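Side-chain contacts in phosphatase (Thermotoga maritima, PDB 1NF2), which probably acts as a magnesium-dependent phosphatase of the haloacid dehalogenase (HAD) family: residues R26-L31 and K54-T59; G11-L14 and E19-E22. All coordinates share one frame; numbering follows the deposited sequence.

Contact 1. Residues R26-L31 and K54-T59; sequences RNIEKL and KYFKRT. With SO4 (sulfate ion), chain E.
Phe-56, just past the end of helix 45-55, reaches to helix 22-31 and meets Ile-28 and Glu-29 there. Its CE2 lies 3.5 Å from Ile-28 CB, and CE2 and CZ both touch Ile-28 CG2 as well. The two side chains cross at about a right angle. The branch CG2 can join CB against the ring because it stands anti to the backbone N, while CG1 lies beside that N and merely skirts the ring at CZ. Glu-29 passes the same ring in the opposite direction. Its CG is 3.9 Å from Phe-56 CD2. The chain bends at chi2 (-69°), and Glu-29 OE1 comes to the ring edge, near its plane, 3.8 Å from Phe-56 CD2. The carboxylate and ring planes are 42° apart. No hydrogen bond joins the two segments. An alanine in place of Phe-56 would probably open a gap beside Ile-28 and take from the aliphatic part of Glu-29 the ring it lies along. Lys-57 NZ is 5.4 Å from Glu-29 OE1, a distance at which the opposite charges may still attract. At the start of the helical segment, Arg-26 NH1 donates to sulfate O3 at 3.1 Å with an angle of 165°. This ion probably comes from the crystallisation liquor, and Arg-25 binds it too. Phe-56 also packs edge-to-face with Phe-60. Beyond the ring contact, Ile-28 touches Phe-7 of strand 4-8 and Leu-258 of helix 253-258. The contact therefore joins the end of helix 45-55 to helix 22-31 beside the central sheet.

Contact 2. Residues G11-L14 and E19-E22; sequences GTLL and EISE
Ile-20 packs against Leu-13 and Leu-14 with both of its branches. Its CG2 meets Leu-13 CD2 at 3.7 Å and touches no side chain of Leu-14. The CG1-CD1 branch touches both leucines. Ile-20 CD1 meets Leu-13 CD1 at 3.8 Å, and Ile-20 CG1 lies 3.3 Å from Leu-14 CD2, which is tighter than usual for two carbons. Both leucines cross the isoleucine at a slant. The first torsion of Ile-20 sets the two branches. CG1 is anti to the carbonyl carbon (chi1 -62°), and CG2 is anti to the backbone N, on the Leu-13 side. The extended CG1-CD1 arm (chi2 180°) then reaches both leucines. All three side chains are buried, and Ile-20 also touches Val-51 of helix 45-55.

These leucines follow the N-terminal strand 4-8 in a sequence of the form DxDGTLL, the first signature motif of the HAD fold. Asp-8 and Asp-10 of that motif, together with Asp-214, bind the magnesium ion. The side chain of Leu-14 is about 4 Å from that of Asp-10 and about 8 Å from the metal, so the apolar cluster adjoins the site.

The backbones meet through a CA-H...O contact and a water. Leu-14 CA is 3.4 Å from Glu-19 O. The water donates to Leu-13 O at 2.9 Å and accepts from Ser-21 N at 2.8 Å. In this way it gives a partner to a carbonyl at the end of helix 9-13 and to an amide just before helix 22-31. Ser-21 is the N-cap of that second helix. Its OG bonds to Asp-24 N and also pairs with the hydroxyl of Ser-252.

Both contacts belong to the part of the chain built round the eight-stranded sheet that carries the magnesium site. Their centres are about 12 Å apart. Contact 2 comes first along the chain and is complete before contact 1 begins. Helix 22-31 starts at the end of contact 2 and supplies the first segment of contact 1. Tyr-55 at the end of helix 45-55 links them, since its OH lies 3.3 Å from Ile-20 N in a probable but weak hydrogen bond. Contact 2 is the nearer to the metal. In contact 1 the side chain of Ile-28 is about 11 Å from that of Asp-8. Contact 2 folds 19-22 back on the segment after Asp-8 and Asp-10, and contact 1 joins helix 22-31 to the end of helix 45-55.

Contact 1. Residues R26-L31 and K54-T59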
loop_
_atom_site.group_PDB
_atom_site.type_symbol
_atom_site.label_atom_id
_atom_site.label_comp_id
_atom_site.label_asym_id
_atom_site.label_seq_id
_atom_site.Cartn_x
_atom_site.Cartn_y
_atom_site.Cartn_z
ATOM N N ARG A 26 17.534 -12.017 -6.867
ATOM C CA ARG A 26 18.414 -12.063 -8.033
ATOM C C ARG A 26 17.699 -11.827 -9.365
ATOM O O ARG A 26 18.238 -11.166 -10.250
ATOM C CB ARG A 26 19.192 -13.381 -8.075
ATOM C CG ARG A 26 20.459 -13.346 -7.237
ATOM C CD ARG A 26 21.331 -14.559 -7.506
ATOM N NE ARG A 26 21.164 -15.602 -6.501
ATOM C CZ ARG A 26 21.898 -15.708 -5.396
ATOM N NH1 ARG A 26 22.863 -14.831 -5.146
ATOM N NH2 ARG A 26 21.664 -16.695 -4.543
ATOM N N ASN A 27 16.488 -12.351 -9.509
ATOM C CA ASN A 27 15.754 -12.148 -10.753
ATOM C C ASN A 27 15.357 -10.694 -10.934
ATOM O O ASN A 27 15.381 -10.175 -12.053
ATOM C CB ASN A 27 14.520 -13.043 -10.805
ATOM C CG ASN A 27 14.855 -14.459 -11.220
ATOM O OD1 ASN A 27 15.502 -14.670 -12.246
ATOM N ND2 ASN A 27 14.416 -15.437 -10.431
ATOM N N ILE A 28 14.998 -10.030 -9.838
ATOM C CA ILE A 28 14.625 -8.624 -9.919
ATOM C C ILE A 28 15.867 -7.829 -10.322
ATOM O O ILE A 28 15.802 -6.970 -11.203
ATOM C CB ILE A 28 14.104 -8.077 -8.567
ATOM C CG1 ILE A 28 12.900 -8.898 -8.087
ATOM C CG2 ILE A 28 13.726 -6.611 -8.719
ATOM C CD1 ILE A 28 11.728 -8.937 -9.045
ATOM N N GLU A 29 16.993 -8.114 -9.666
ATOM C CA GLU A 29 18.262 -7.449 -9.965
ATOM C C GLU A 29 18.567 -7.503 -11.460
ATOM O O GLU A 29 18.951 -6.504 -12.060
ATOM C CB GLU A 29 19.410 -8.115 -9.196
ATOM C CG GLU A 29 19.751 -7.457 -7.874
ATOM C CD GLU A 29 20.368 -6.083 -8.056
ATOM O OE1 GLU A 29 20.621 -5.400 -7.040
ATOM O OE2 GLU A 29 20.605 -5.686 -9.219
ATOM N N LYS A 30 18.395 -8.673 -12.060
ATOM C CA LYS A 30 18.660 -8.827 -13.487
ATOM C C LYS A 30 17.730 -7.959 -14.346
ATOM O O LYS A 30 18.166 -7.348 -15.327
ATOM C CB LYS A 30 18.533 -10.303 -13.879
ATOM C CG LYS A 30 19.610 -11.188 -13.266
ATOM C CD LYS A 30 19.295 -12.665 -13.452
ATOM C CE LYS A 30 19.125 -13.013 -14.921
ATOM N NZ LYS A 30 18.740 -14.442 -15.110
ATOM N N LEU A 31 16.452 -7.902 -13.976
ATOM C CA LEU A 31 15.489 -7.094 -14.716
ATOM C C LEU A 31 15.766 -5.604 -14.581
ATOM O O LEU A 31 15.706 -4.866 -15.566
ATOM C CB LEU A 31 14.064 -7.359 -14.225
ATOM C CG LEU A 31 13.375 -8.666 -14.605
ATOM C CD1 LEU A 31 11.977 -8.687 -13.992
ATOM C CD2 LEU A 31 13.295 -8.782 -16.118
ATOM N N LYS A 54 17.069 -2.333 1.265
ATOM C CA LYS A 54 17.628 -3.473 1.980
ATOM C C LYS A 54 18.062 -4.614 1.063
ATOM O O LYS A 54 19.137 -5.184 1.240
ATOM C CB LYS A 54 16.612 -4.005 2.989
ATOM C CG LYS A 54 17.053 -5.260 3.725
ATOM C CD LYS A 54 15.962 -5.724 4.676
ATOM C CE LYS A 54 16.374 -6.950 5.463
ATOM N NZ LYS A 54 15.244 -7.391 6.323
ATOM N N TYR A 55 17.223 -4.949 0.088
ATOM C CA TYR A 55 17.519 -6.040 -0.839
ATOM C C TYR A 55 18.230 -5.567 -2.101
ATOM O O TYR A 55 18.899 -6.344 -2.778
ATOM C CB TYR A 55 16.222 -6.782 -1.187
ATOM C CG TYR A 55 15.666 -7.566 -0.019
ATOM C CD1 TYR A 55 16.229 -8.786 0.360
ATOM C CD2 TYR A 55 14.603 -7.070 0.739
ATOM C CE1 TYR A 55 15.746 -9.492 1.466
ATOM C CE2 TYR A 55 14.114 -7.767 1.844
ATOM C CZ TYR A 55 14.688 -8.973 2.200
ATOM O OH TYR A 55 14.204 -9.653 3.289
ATOM N N PHE A 56 18.074 -4.288 -2.410
ATOM C CA PHE A 56 18.720 -3.673 -3.560
ATOM C C PHE A 56 19.160 -2.334 -2.986
ATOM O O PHE A 56 18.373 -1.648 -2.349
ATOM C CB PHE A 56 17.724 -3.444 -4.707
ATOM C CG PHE A 56 16.753 -4.575 -4.912
ATOM C CD1 PHE A 56 15.629 -4.703 -4.097
ATOM C CD2 PHE A 56 16.965 -5.519 -5.910
ATOM C CE1 PHE A 56 14.731 -5.756 -4.272
ATOM C CE2 PHE A 56 16.076 -6.576 -6.096
ATOM C CZ PHE A 56 14.955 -6.695 -5.274
ATOM N N LYS A 57 20.410 -1.956 -3.188
ATOM C CA LYS A 57 20.879 -0.689 -2.639
ATOM C C LYS A 57 20.395 0.487 -3.477
ATOM O O LYS A 57 21.195 1.257 -4.003
ATOM C CB LYS A 57 22.406 -0.693 -2.552
ATOM C CG LYS A 57 22.976 -1.618 -1.471
ATOM C CD LYS A 57 22.450 -3.046 -1.569
ATOM C CE LYS A 57 22.721 -3.679 -2.933
ATOM N NZ LYS A 57 24.170 -3.723 -3.279
ATOM N N ARG A 58 19.075 0.626 -3.591
ATOM C CA ARG A 58 18.486 1.706 -4.376
ATOM C C ARG A 58 16.967 1.761 -4.213
ATOM O O ARG A 58 16.376 0.938 -3.526
ATOM C CB ARG A 58 18.809 1.502 -5.855
ATOM C CG ARG A 58 18.349 0.154 -6.376
ATOM C CD ARG A 58 18.266 0.126 -7.894
ATOM N NE ARG A 58 17.234 1.033 -8.393
ATOM C CZ ARG A 58 16.843 1.102 -9.663
ATOM N NH1 ARG A 58 17.396 0.311 -10.573
ATOM N NH2 ARG A 58 15.898 1.965 -10.024
ATOM N N THR A 59 16.338 2.736 -4.859
ATOM C CA THR A 59 14.890 2.856 -4.803
ATOM C C THR A 59 14.354 2.731 -6.223
ATOM O O THR A 59 15.090 2.913 -7.195
ATOM C CB THR A 59 14.437 4.208 -4.183
ATOM O OG1 THR A 59 14.937 5.301 -4.969
ATOM C CG2 THR A 59 14.955 4.327 -2.749
HETATM S S SO4 E . 24.994 -12.288 -6.110
HETATM O O1 SO4 E . 25.727 -11.086 -6.558
HETATM O O2 SO4 E . 24.353 -12.008 -4.814
HETATM O O3 SO4 E . 23.962 -12.640 -7.108
HETATM O O4 SO4 E . 25.932 -13.416 -5.957
#

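Contact 2. Residues G11-L14 and E19-E22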
loop_
_atom_site.group_PDB
_atom_site.type_symbol
_atom_site.label_atom_id
_atom_site.label_comp_id
_atom_site.label_asym_id
_atom_site.label_seq_id
_atom_site.Cartn_x
_atom_site.Cartn_y
_atom_site.Cartn_z
ATOM N N GLY A 11 2.269 -10.869 0.821
ATOM C CA GLY A 11 1.598 -11.966 0.141
ATOM C C GLY A 11 2.029 -12.211 -1.297
ATOM O O GLY A 11 1.472 -13.082 -1.968
ATOM N N THR A 12 3.042 -11.477 -1.757
ATOM C CA THR A 12 3.507 -11.573 -3.140
ATOM C C THR A 12 5.029 -11.732 -3.255
ATOM O O THR A 12 5.529 -12.853 -3.356
ATOM C CB THR A 12 3.035 -10.317 -3.906
ATOM O OG1 THR A 12 1.612 -10.207 -3.763
ATOM C CG2 THR A 12 3.399 -10.396 -5.390
ATOM N N LEU A 13 5.761 -10.622 -3.244
ATOM C CA LEU A 13 7.220 -10.688 -3.320
ATOM C C LEU A 13 7.791 -11.054 -1.942
ATOM O O LEU A 13 8.850 -11.671 -1.850
ATOM C CB LEU A 13 7.813 -9.346 -3.765
ATOM C CG LEU A 13 8.988 -9.332 -4.755
ATOM C CD1 LEU A 13 9.780 -8.046 -4.551
ATOM C CD2 LEU A 13 9.896 -10.537 -4.553
ATOM N N LEU A 14 7.097 -10.657 -0.875
ATOM C CA LEU A 14 7.536 -10.972 0.484
ATOM C C LEU A 14 6.887 -12.268 0.935
ATOM O O LEU A 14 5.706 -12.496 0.672
ATOM C CB LEU A 14 7.136 -9.866 1.464
ATOM C CG LEU A 14 7.670 -8.453 1.233
ATOM C CD1 LEU A 14 7.081 -7.518 2.283
ATOM C CD2 LEU A 14 9.186 -8.453 1.291
ATOM N N GLU A 19 10.091 -11.480 4.217
ATOM C CA GLU A 19 11.407 -11.427 3.595
ATOM C C GLU A 19 11.300 -11.824 2.125
ATOM O O GLU A 19 10.326 -12.455 1.706
ATOM C CB GLU A 19 12.377 -12.347 4.342
ATOM C CG GLU A 19 11.915 -13.788 4.434
ATOM C CD GLU A 19 12.574 -14.556 5.572
ATOM O OE1 GLU A 19 12.348 -15.784 5.680
ATOM O OE2 GLU A 19 13.309 -13.930 6.366
ATOM N N ILE A 20 12.292 -11.423 1.339
ATOM C CA ILE A 20 12.328 -11.735 -0.085
ATOM C C ILE A 20 13.383 -12.816 -0.312
ATOM O O ILE A 20 14.534 -12.639 0.072
ATOM C CB ILE A 20 12.718 -10.488 -0.911
ATOM C CG1 ILE A 20 11.665 -9.393 -0.719
ATOM C CG2 ILE A 20 12.871 -10.855 -2.380
ATOM C CD1 ILE A 20 11.953 -8.127 -1.476
ATOM N N SER A 21 12.995 -13.928 -0.928
ATOM C CA SER A 21 13.940 -15.013 -1.192
ATOM C C SER A 21 15.073 -14.524 -2.092
ATOM O O SER A 21 14.898 -13.578 -2.862
ATOM C CB SER A 21 13.233 -16.191 -1.876
ATOM O OG SER A 21 12.890 -15.880 -3.218
ATOM N N GLU A 22 16.234 -15.167 -1.989
ATOM C CA GLU A 22 17.381 -14.801 -2.816
ATOM C C GLU A 22 17.047 -15.011 -4.288
ATOM O O GLU A 22 17.460 -14.232 -5.149
ATOM C CB GLU A 22 18.607 -15.650 -2.451
ATOM C CG GLU A 22 19.393 -15.148 -1.264
ATOM C CD GLU A 22 20.062 -13.816 -1.532
ATOM O OE1 GLU A 22 20.682 -13.670 -2.606
ATOM O OE2 GLU A 22 19.982 -12.919 -0.666
HETATM O O HOH W 1 10.361 -14.114 -1.987
#